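Local coordinates for protein mycobacterial cidal antitoxin MbcA (PDB 6FKG) that acts as the antitoxin of a type II toxin-antitoxin system, neutralising the cognate toxin MbcT by blocking access to its active site, at residues C[30-36]-C[48-52]; C[54-60]-C[94-99]. The contacts are given in a common frame with arbitrary orientation. Numbering follows the deposited sequence.

Contact 1 of 2, residues C[30-36]-C[48-52]; sequences VDASPRS and QRLNK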
ATOM      1  N   VAL C  30      19.483   7.397 -15.796  1.00 35.95           N
ATOM      2  CA  VAL C  30      19.572   5.969 -15.471  1.00 38.60           C
ATOM      3  C   VAL C  30      20.179   5.719 -14.104  1.00 40.99           C
ATOM      4  O   VAL C  30      20.518   4.580 -13.771  1.00 43.86           O
ATOM      5  CB  VAL C  30      20.393   5.189 -16.528  1.00 34.13           C
ATOM      6  CG1 VAL C  30      19.827   5.460 -17.916  1.00 32.60           C
ATOM      7  CG2 VAL C  30      21.876   5.564 -16.469  1.00 38.79           C
ATOM      8  N   ASP C  31      20.315   6.786 -13.319  1.00 36.37           N
ATOM      9  CA  ASP C  31      20.836   6.681 -11.954  1.00 42.86           C
ATOM     10  C   ASP C  31      22.230   6.054 -11.907  1.00 49.71           C
ATOM     11  O   ASP C  31      22.474   5.100 -11.163  1.00 44.08           O
ATOM     12  CB  ASP C  31      19.859   5.878 -11.087  1.00 51.27           C
ATOM     13  CG  ASP C  31      20.168   5.975  -9.607  1.00 59.85           C
ATOM     14  OD1 ASP C  31      20.884   6.916  -9.213  1.00 59.27           O
ATOM     15  OD2 ASP C  31      19.699   5.104  -8.844  1.00 60.96           O
ATOM     16  N   ALA C  32      23.154   6.600 -12.694  1.00 41.36           N
ATOM     17  CA  ALA C  32      24.535   6.115 -12.697  1.00 38.86           C
ATOM     18  C   ALA C  32      25.489   7.286 -12.802  1.00 36.98           C
ATOM     19  O   ALA C  32      25.092   8.362 -13.213  1.00 37.31           O
ATOM     20  CB  ALA C  32      24.769   5.145 -13.849  1.00 40.77           C
ATOM     21  N   SER C  33      26.747   7.073 -12.438  1.00 38.87           N
ATOM     22  CA  SER C  33      27.768   8.087 -12.693  1.00 34.87           C
ATOM     23  C   SER C  33      28.005   8.152 -14.190  1.00 36.35           C
ATOM     24  O   SER C  33      27.737   7.174 -14.906  1.00 40.68           O
ATOM     25  CB  SER C  33      29.070   7.748 -11.967  1.00 39.42           C
ATOM     26  OG  SER C  33      29.630   6.563 -12.515  1.00 40.92           O
ATOM     27  N   PRO C  34      28.501   9.295 -14.677  1.00 38.20           N
ATOM     28  CA  PRO C  34      28.870   9.413 -16.093  1.00 40.71           C
ATOM     29  C   PRO C  34      29.923   8.380 -16.512  1.00 46.03           C
ATOM     30  O   PRO C  34      29.830   7.836 -17.618  1.00 45.90           O
ATOM     31  CB  PRO C  34      29.422  10.840 -16.190  1.00 44.98           C
ATOM     32  CG  PRO C  34      28.719  11.577 -15.100  1.00 47.18           C
ATOM     33  CD  PRO C  34      28.596  10.590 -13.972  1.00 42.69           C
ATOM     34  N   ARG C  35      30.897   8.102 -15.645  1.00 48.33           N
ATOM     35  CA  ARG C  35      31.912   7.105 -15.971  1.00 42.24           C
ATOM     36  C   ARG C  35      31.292   5.715 -16.133  1.00 44.54           C
ATOM     37  O   ARG C  35      31.681   4.954 -17.020  1.00 42.71           O
ATOM     38  CB  ARG C  35      33.009   7.046 -14.908  1.00 46.16           C
ATOM     39  CG  ARG C  35      34.072   6.002 -15.241  1.00 50.02           C
ATOM     40  CD  ARG C  35      35.324   6.117 -14.386  1.00 58.58           C
ATOM     41  NE  ARG C  35      35.062   5.829 -12.982  1.00 63.50           N
ATOM     42  CZ  ARG C  35      35.196   4.630 -12.423  1.00 76.79           C
ATOM     43  NH1 ARG C  35      35.594   3.589 -13.149  1.00 79.57           N
ATOM     44  NH2 ARG C  35      34.931   4.471 -11.133  1.00 75.80           N
ATOM     45  N   SER C  36      30.331   5.387 -15.274  1.00 40.94           N
ATOM     46  CA  SER C  36      29.660   4.091 -15.366  1.00 41.26           C
ATOM     47  C   SER C  36      28.893   3.943 -16.686  1.00 40.61           C
ATOM     48  O   SER C  36      28.866   2.859 -17.284  1.00 39.02           O
ATOM     49  CB  SER C  36      28.726   3.893 -14.168  1.00 37.53           C
ATOM     50  OG  SER C  36      29.489   3.719 -12.978  1.00 40.86           O
ATOM     51  N   GLN C  48      29.600  -0.746 -10.357  1.00 36.27           N
ATOM     52  CA  GLN C  48      28.850   0.313  -9.678  1.00 39.03           C
ATOM     53  C   GLN C  48      27.374   0.269 -10.039  1.00 37.87           C
ATOM     54  O   GLN C  48      26.981  -0.426 -10.984  1.00 35.85           O
ATOM     55  CB  GLN C  48      29.423   1.696 -10.023  1.00 37.80           C
ATOM     56  CG  GLN C  48      30.868   1.907  -9.580  1.00 36.70           C
ATOM     57  CD  GLN C  48      31.876   1.428 -10.611  1.00 43.28           C
ATOM     58  OE1 GLN C  48      31.506   0.870 -11.646  1.00 37.68           O
ATOM     59  NE2 GLN C  48      33.160   1.647 -10.332  1.00 43.80           N
ATOM     60  N   ARG C  49      26.573   1.020  -9.283  1.00 51.11           N
ATOM     61  CA  ARG C  49      25.136   1.154  -9.529  1.00 53.89           C
ATOM     62  C   ARG C  49      24.817   1.669 -10.928  1.00 46.33           C
ATOM     63  O   ARG C  49      25.326   2.707 -11.355  1.00 46.50           O
ATOM     64  CB  ARG C  49      24.501   2.090  -8.495  1.00 63.85           C
ATOM     65  CG  ARG C  49      25.277   3.385  -8.275  1.00 81.71           C
ATOM     66  CD  ARG C  49      24.548   4.347  -7.345  1.00 90.38           C
ATOM     67  NE  ARG C  49      23.742   5.328  -8.073  1.00 93.72           N
ATOM     68  CZ  ARG C  49      24.217   6.451  -8.611  1.00 94.45           C
ATOM     69  NH1 ARG C  49      25.505   6.756  -8.507  1.00 94.39           N
ATOM     70  NH2 ARG C  49      23.400   7.280  -9.249  1.00 93.20           N
ATOM     71  N   LEU C  50      23.961   0.942 -11.637  1.00 41.58           N
ATOM     72  CA  LEU C  50      23.500   1.380 -12.952  1.00 41.69           C
ATOM     73  C   LEU C  50      22.201   0.676 -13.307  1.00 45.20           C
ATOM     74  O   LEU C  50      22.130  -0.552 -13.284  1.00 41.53           O
ATOM     75  CB  LEU C  50      24.551   1.108 -14.025  1.00 40.82           C
ATOM     76  CG  LEU C  50      24.134   1.548 -15.431  1.00 48.15           C
ATOM     77  CD1 LEU C  50      25.278   2.254 -16.142  1.00 49.73           C
ATOM     78  CD2 LEU C  50      23.656   0.353 -16.249  1.00 55.75           C
ATOM     79  N   ASN C  51      21.179   1.454 -13.639  1.00 41.94           N
ATOM     80  CA  ASN C  51      19.886   0.864 -13.952  1.00 39.70           C
ATOM     81  C   ASN C  51      19.822   0.506 -15.433  1.00 37.56           C
ATOM     82  O   ASN C  51      19.520   1.348 -16.274  1.00 35.58           O
ATOM     83  CB  ASN C  51      18.744   1.811 -13.563  1.00 35.33           C
ATOM     84  CG  ASN C  51      17.391   1.115 -13.570  1.00 41.79           C
ATOM     85  OD1 ASN C  51      17.165   0.201 -14.358  1.00 39.07           O
ATOM     86  ND2 ASN C  51      16.499   1.530 -12.683  1.00 38.95           N
ATOM     87  N   LYS C  52      20.116  -0.752 -15.740  1.00 37.35           N
ATOM     88  CA  LYS C  52      20.127  -1.215 -17.124  1.00 42.66           C
ATOM     89  C   LYS C  52      18.750  -1.108 -17.787  1.00 36.65           C
ATOM     90  O   LYS C  52      18.646  -0.794 -18.969  1.00 38.83           O
ATOM     91  CB  LYS C  52      20.621  -2.658 -17.186  1.00 46.07           C
ATOM     92  CG  LYS C  52      20.467  -3.309 -18.550  1.00 42.51           C
ATOM     93  CD  LYS C  52      21.018  -4.730 -18.528  1.00 51.46           C
ATOM     94  CE  LYS C  52      20.563  -5.522 -19.743  1.00 50.32           C
ATOM     95  NZ  LYS C  52      21.057  -6.913 -19.662  1.00 55.34           N
TER
HETATM   96  O   HOH W   1      27.460   4.435 -11.203  1.00 40.11           O

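Contact 2 of 2, residues C[54-60]-C[94-99]; sequences RLIELAY and VRDGEY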
ATOM      1  N   ARG C  54      16.553   1.161 -17.306  1.00 35.58           N
ATOM      2  CA  ARG C  54      16.356   2.550 -17.723  1.00 31.40           C
ATOM      3  C   ARG C  54      17.185   2.904 -18.960  1.00 33.48           C
ATOM      4  O   ARG C  54      16.728   3.670 -19.802  1.00 33.59           O
ATOM      5  CB  ARG C  54      16.698   3.517 -16.587  1.00 33.00           C
ATOM      6  CG  ARG C  54      15.710   3.503 -15.441  1.00 35.64           C
ATOM      7  CD  ARG C  54      14.381   4.155 -15.816  1.00 38.06           C
ATOM      8  NE  ARG C  54      13.513   4.143 -14.645  1.00 40.88           N
ATOM      9  CZ  ARG C  54      12.667   3.162 -14.348  1.00 45.13           C
ATOM     10  NH1 ARG C  54      12.533   2.116 -15.164  1.00 38.28           N
ATOM     11  NH2 ARG C  54      11.947   3.233 -13.238  1.00 40.33           N
ATOM     12  N   LEU C  55      18.398   2.364 -19.066  1.00 34.21           N
ATOM     13  CA  LEU C  55      19.222   2.591 -20.254  1.00 35.82           C
ATOM     14  C   LEU C  55      18.517   2.073 -21.504  1.00 34.25           C
ATOM     15  O   LEU C  55      18.509   2.723 -22.557  1.00 33.29           O
ATOM     16  CB  LEU C  55      20.588   1.911 -20.120  1.00 32.06           C
ATOM     17  CG  LEU C  55      21.818   2.678 -19.648  1.00 41.81           C
ATOM     18  CD1 LEU C  55      23.002   1.740 -19.674  1.00 42.28           C
ATOM     19  CD2 LEU C  55      22.082   3.901 -20.514  1.00 43.62           C
ATOM     20  N   ILE C  56      17.912   0.896 -21.391  1.00 30.69           N
ATOM     21  CA  ILE C  56      17.219   0.323 -22.531  1.00 30.49           C
ATOM     22  C   ILE C  56      15.988   1.149 -22.872  1.00 31.56           C
ATOM     23  O   ILE C  56      15.707   1.412 -24.049  1.00 29.84           O
ATOM     24  CB  ILE C  56      16.821  -1.133 -22.264  1.00 30.49           C
ATOM     25  CG1 ILE C  56      18.088  -1.974 -22.128  1.00 33.42           C
ATOM     26  CG2 ILE C  56      15.921  -1.651 -23.376  1.00 36.10           C
ATOM     27  CD1 ILE C  56      17.858  -3.329 -21.480  1.00 46.85           C
ATOM     28  N   GLU C  57      15.264   1.586 -21.846  1.00 31.04           N
ATOM     29  CA  GLU C  57      14.078   2.398 -22.080  1.00 28.75           C
ATOM     30  C   GLU C  57      14.453   3.727 -22.751  1.00 31.81           C
ATOM     31  O   GLU C  57      13.762   4.206 -23.648  1.00 28.18           O
ATOM     32  CB  GLU C  57      13.338   2.625 -20.769  1.00 28.38           C
ATOM     33  CG  GLU C  57      12.703   1.321 -20.259  1.00 31.58           C
ATOM     34  CD  GLU C  57      12.308   1.375 -18.799  1.00 37.52           C
ATOM     35  OE1 GLU C  57      12.554   2.404 -18.144  1.00 33.40           O
ATOM     36  OE2 GLU C  57      11.747   0.379 -18.297  1.00 37.69           O
ATOM     37  N   LEU C  58      15.563   4.299 -22.325  1.00 27.99           N
ATOM     38  CA  LEU C  58      16.058   5.532 -22.947  1.00 31.39           C
ATOM     39  C   LEU C  58      16.426   5.310 -24.417  1.00 31.50           C
ATOM     40  O   LEU C  58      16.142   6.154 -25.274  1.00 28.06           O
ATOM     41  CB  LEU C  58      17.258   6.057 -22.172  1.00 30.75           C
ATOM     42  CG  LEU C  58      17.922   7.314 -22.731  1.00 30.33           C
ATOM     43  CD1 LEU C  58      16.918   8.482 -22.842  1.00 27.89           C
ATOM     44  CD2 LEU C  58      19.127   7.694 -21.852  1.00 32.33           C
ATOM     45  N   ALA C  59      17.058   4.173 -24.713  1.00 32.37           N
ATOM     46  CA  ALA C  59      17.360   3.810 -26.099  1.00 29.61           C
ATOM     47  C   ALA C  59      16.079   3.661 -26.932  1.00 30.87           C
ATOM     48  O   ALA C  59      16.018   4.152 -28.066  1.00 30.79           O
ATOM     49  CB  ALA C  59      18.203   2.514 -26.152  1.00 31.33           C
ATOM     50  N   TYR C  60      15.050   3.005 -26.382  1.00 32.03           N
ATOM     51  CA  TYR C  60      13.742   2.973 -27.058  1.00 30.88           C
ATOM     52  C   TYR C  60      13.282   4.370 -27.450  1.00 30.28           C
ATOM     53  O   TYR C  60      12.850   4.611 -28.579  1.00 30.68           O
ATOM     54  CB  TYR C  60      12.643   2.382 -26.178  1.00 26.01           C
ATOM     55  CG  TYR C  60      12.782   0.913 -25.841  1.00 30.28           C
ATOM     56  CD1 TYR C  60      13.588   0.066 -26.594  1.00 32.57           C
ATOM     57  CD2 TYR C  60      12.114   0.386 -24.746  1.00 31.43           C
ATOM     58  CE1 TYR C  60      13.710  -1.283 -26.266  1.00 34.26           C
ATOM     59  CE2 TYR C  60      12.229  -0.949 -24.409  1.00 37.38           C
ATOM     60  CZ  TYR C  60      13.028  -1.779 -25.166  1.00 39.65           C
ATOM     61  OH  TYR C  60      13.127  -3.108 -24.803  1.00 41.08           O
ATOM     62  N   VAL C  94      11.291   9.451 -18.426  1.00 27.90           N
ATOM     63  CA  VAL C  94      12.069   8.241 -18.682  1.00 28.26           C
ATOM     64  C   VAL C  94      12.792   7.856 -17.397  1.00 30.88           C
ATOM     65  O   VAL C  94      12.758   6.698 -16.986  1.00 31.54           O
ATOM     66  CB  VAL C  94      13.073   8.421 -19.842  1.00 30.57           C
ATOM     67  CG1 VAL C  94      13.990   7.217 -19.947  1.00 29.85           C
ATOM     68  CG2 VAL C  94      12.323   8.631 -21.174  1.00 29.78           C
ATOM     69  N   ARG C  95      13.424   8.837 -16.756  1.00 29.10           N
ATOM     70  CA  ARG C  95      14.105   8.604 -15.479  1.00 30.78           C
ATOM     71  C   ARG C  95      13.190   7.914 -14.471  1.00 33.62           C
ATOM     72  O   ARG C  95      13.594   6.974 -13.770  1.00 33.91           O
ATOM     73  CB  ARG C  95      14.601   9.929 -14.904  1.00 32.99           C
ATOM     74  CG  ARG C  95      15.389   9.799 -13.610  1.00 37.37           C
ATOM     75  CD  ARG C  95      15.532  11.170 -12.960  1.00 37.24           C
ATOM     76  NE  ARG C  95      14.218  11.748 -12.679  1.00 39.16           N
ATOM     77  CZ  ARG C  95      14.009  13.041 -12.465  1.00 43.09           C
ATOM     78  NH1 ARG C  95      15.030  13.889 -12.489  1.00 42.28           N
ATOM     79  NH2 ARG C  95      12.784  13.486 -12.224  1.00 42.84           N
ATOM     80  N   ASP C  96      11.944   8.374 -14.417  1.00 31.26           N
ATOM     81  CA  ASP C  96      11.017   7.935 -13.385  1.00 34.15           C
ATOM     82  C   ASP C  96      10.145   6.747 -13.795  1.00 37.48           C
ATOM     83  O   ASP C  96       9.163   6.439 -13.123  1.00 38.99           O
ATOM     84  CB  ASP C  96      10.139   9.116 -12.958  1.00 43.44           C
ATOM     85  CG  ASP C  96      10.954  10.231 -12.307  1.00 45.63           C
ATOM     86  OD1 ASP C  96      12.100   9.951 -11.903  1.00 40.59           O
ATOM     87  OD2 ASP C  96      10.459  11.374 -12.188  1.00 42.08           O
ATOM     88  N   GLY C  97      10.510   6.072 -14.879  1.00 34.04           N
ATOM     89  CA  GLY C  97       9.823   4.847 -15.263  1.00 33.33           C
ATOM     90  C   GLY C  97       8.631   5.003 -16.191  1.00 36.00           C
ATOM     91  O   GLY C  97       7.961   4.021 -16.517  1.00 36.26           O
ATOM     92  N   GLU C  98       8.371   6.221 -16.644  1.00 31.23           N
ATOM     93  CA  GLU C  98       7.200   6.473 -17.487  1.00 30.09           C
ATOM     94  C   GLU C  98       7.544   6.573 -18.971  1.00 33.47           C
ATOM     95  O   GLU C  98       6.914   7.342 -19.708  1.00 30.96           O
ATOM     96  CB  GLU C  98       6.490   7.751 -17.024  1.00 32.52           C
ATOM     97  CG  GLU C  98       6.035   7.688 -15.583  1.00 38.18           C
ATOM     98  CD  GLU C  98       5.555   9.025 -15.054  1.00 47.81           C
ATOM     99  OE1 GLU C  98       4.765   9.696 -15.747  1.00 43.80           O
ATOM    100  OE2 GLU C  98       5.984   9.408 -13.950  1.00 50.86           O
ATOM    101  N   TYR C  99       8.525   5.790 -19.424  1.00 30.87           N
ATOM    102  CA  TYR C  99       8.913   5.827 -20.831  1.00 28.37           C
ATOM    103  C   TYR C  99       7.750   5.464 -21.769  1.00 27.69           C
ATOM    104  O   TYR C  99       7.715   5.909 -22.910  1.00 30.31           O
ATOM    105  CB  TYR C  99      10.102   4.886 -21.107  1.00 29.92           C
ATOM    106  CG  TYR C  99       9.707   3.429 -21.228  1.00 31.97           C
ATOM    107  CD1 TYR C  99       9.398   2.678 -20.091  1.00 28.48           C
ATOM    108  CD2 TYR C  99       9.622   2.808 -22.470  1.00 33.08           C
ATOM    109  CE1 TYR C  99       9.030   1.371 -20.187  1.00 31.26           C
ATOM    110  CE2 TYR C  99       9.240   1.471 -22.571  1.00 34.07           C
ATOM    111  CZ  TYR C  99       8.952   0.767 -21.423  1.00 37.36           C
ATOM    112  OH  TYR C  99       8.576  -0.555 -21.479  1.00 37.95           O
TER
HETATM  113  O   HOH W   2      11.173   4.798 -18.072  1.00 32.67           O

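Contact 1 of 2, residues C[30-36]-C[48-52]
V30, where helix 23-30 gives way to the turn, lends its carbonyl to the loop: N51 N donates to V30 O at 3.2 Å, while the valine side chain packs on V37, R54 and L55. The chain then turns at D31, whose positive phi (58°) breaks the helix. D31 OD1 meets R49 NH2 at 2.5 Å in a short salt bridge, near-linear as a hydrogen bond (169°), and A32 CA lies over one face of the R49 guanidinium. A32 is buried; its CB touches L50 CD1 at 3.7 Å, and L50 reaches on to W40 and L55. Two short helices, 23-30 and 34-41, joined by the tight turn 31-33, are consistent with a helix-turn-helix, and the extended 48-51 segment runs across that turn. S33 takes the N-cap position of helix 34-41. Water 1 bridges the segments here, accepting from S33 N (3.0 Å), donating to R49 O (2.8 Å) and bonding S36 OG (2.8 Å); S33 OG and S36 OG are hydrogen-bonded at 2.9 Å. The R35 guanidinium comes up beside the Q48 amide; R35 NH2 and Q48 NE2, both donors, lie an unbonded 3.4 Å apart and bind D119 of an MbcT chain, by a salt bridge and a hydrogen bond respectively. S36, third in helix 34-41, sets its OG 3.6 Å from Q48 CB and its carbonyl O 3.8 Å from L50 CD1.

Contact 2 of 2, residues C[54-60]-C[94-99]
R54 bends sharply off helix 52-65 (chi1 and chi2 both m), then extends, so that NE donates to R95 O (3.0 Å) at the C-terminal end of helix 90-95. Its guanidinium lies with one face over G97 CA, and NH1 forms a salt bridge to E57 OE1 (3.0 Å). G97, with positive phi (90°), is the C-prime residue of the Schellman motif that ends the helix; a CB there would clash with R54 NH2. E57 also binds Q53, and water 2 links E57 OE1, V94 O and Y99 N. Y99 CB points toward helix 52-65, and with chi1 p the ring lies against E57: E57 CG sits 3.6 Å from the Y99 ring centroid, a CH-pi contact, and Y99 CE2 meets the edge of the Y60 ring, 3.8 Å from Y60 CD2. Y60 OH is hydrogen-bonded to H133 of a neighbouring MbcT chain. Next along from E57, L58 CB touches V94 CG1 (4.1 Å), and the two residues continue to I16 of helix 7-19 and I29 of helix 23-30.

In the fold
Contact 1 holds the loop that leads into helix 52-65, contact 2 the helix itself, in series along the chain, their centres 13 Å apart. They touch through packing: V30 CG1 lies 3.6 Å from L55 N, and L50 CD2 3.8 Å from L55 CD1. Both are only partly buried. Contact 1 is peripheral, its centre about 14 Å from the centre of the chain, and joins loop to turn, largely through polar bonds around a small apolar patch. Contact 2, its centre about 6 Å from that point, ties a long helix to a helix end within the family's toxin-binding region, mixing charged, aromatic and aliphatic contacts. Contact 1 reaches two MbcT chains through polar groups, contact 2 MbcT mainly through tyrosines.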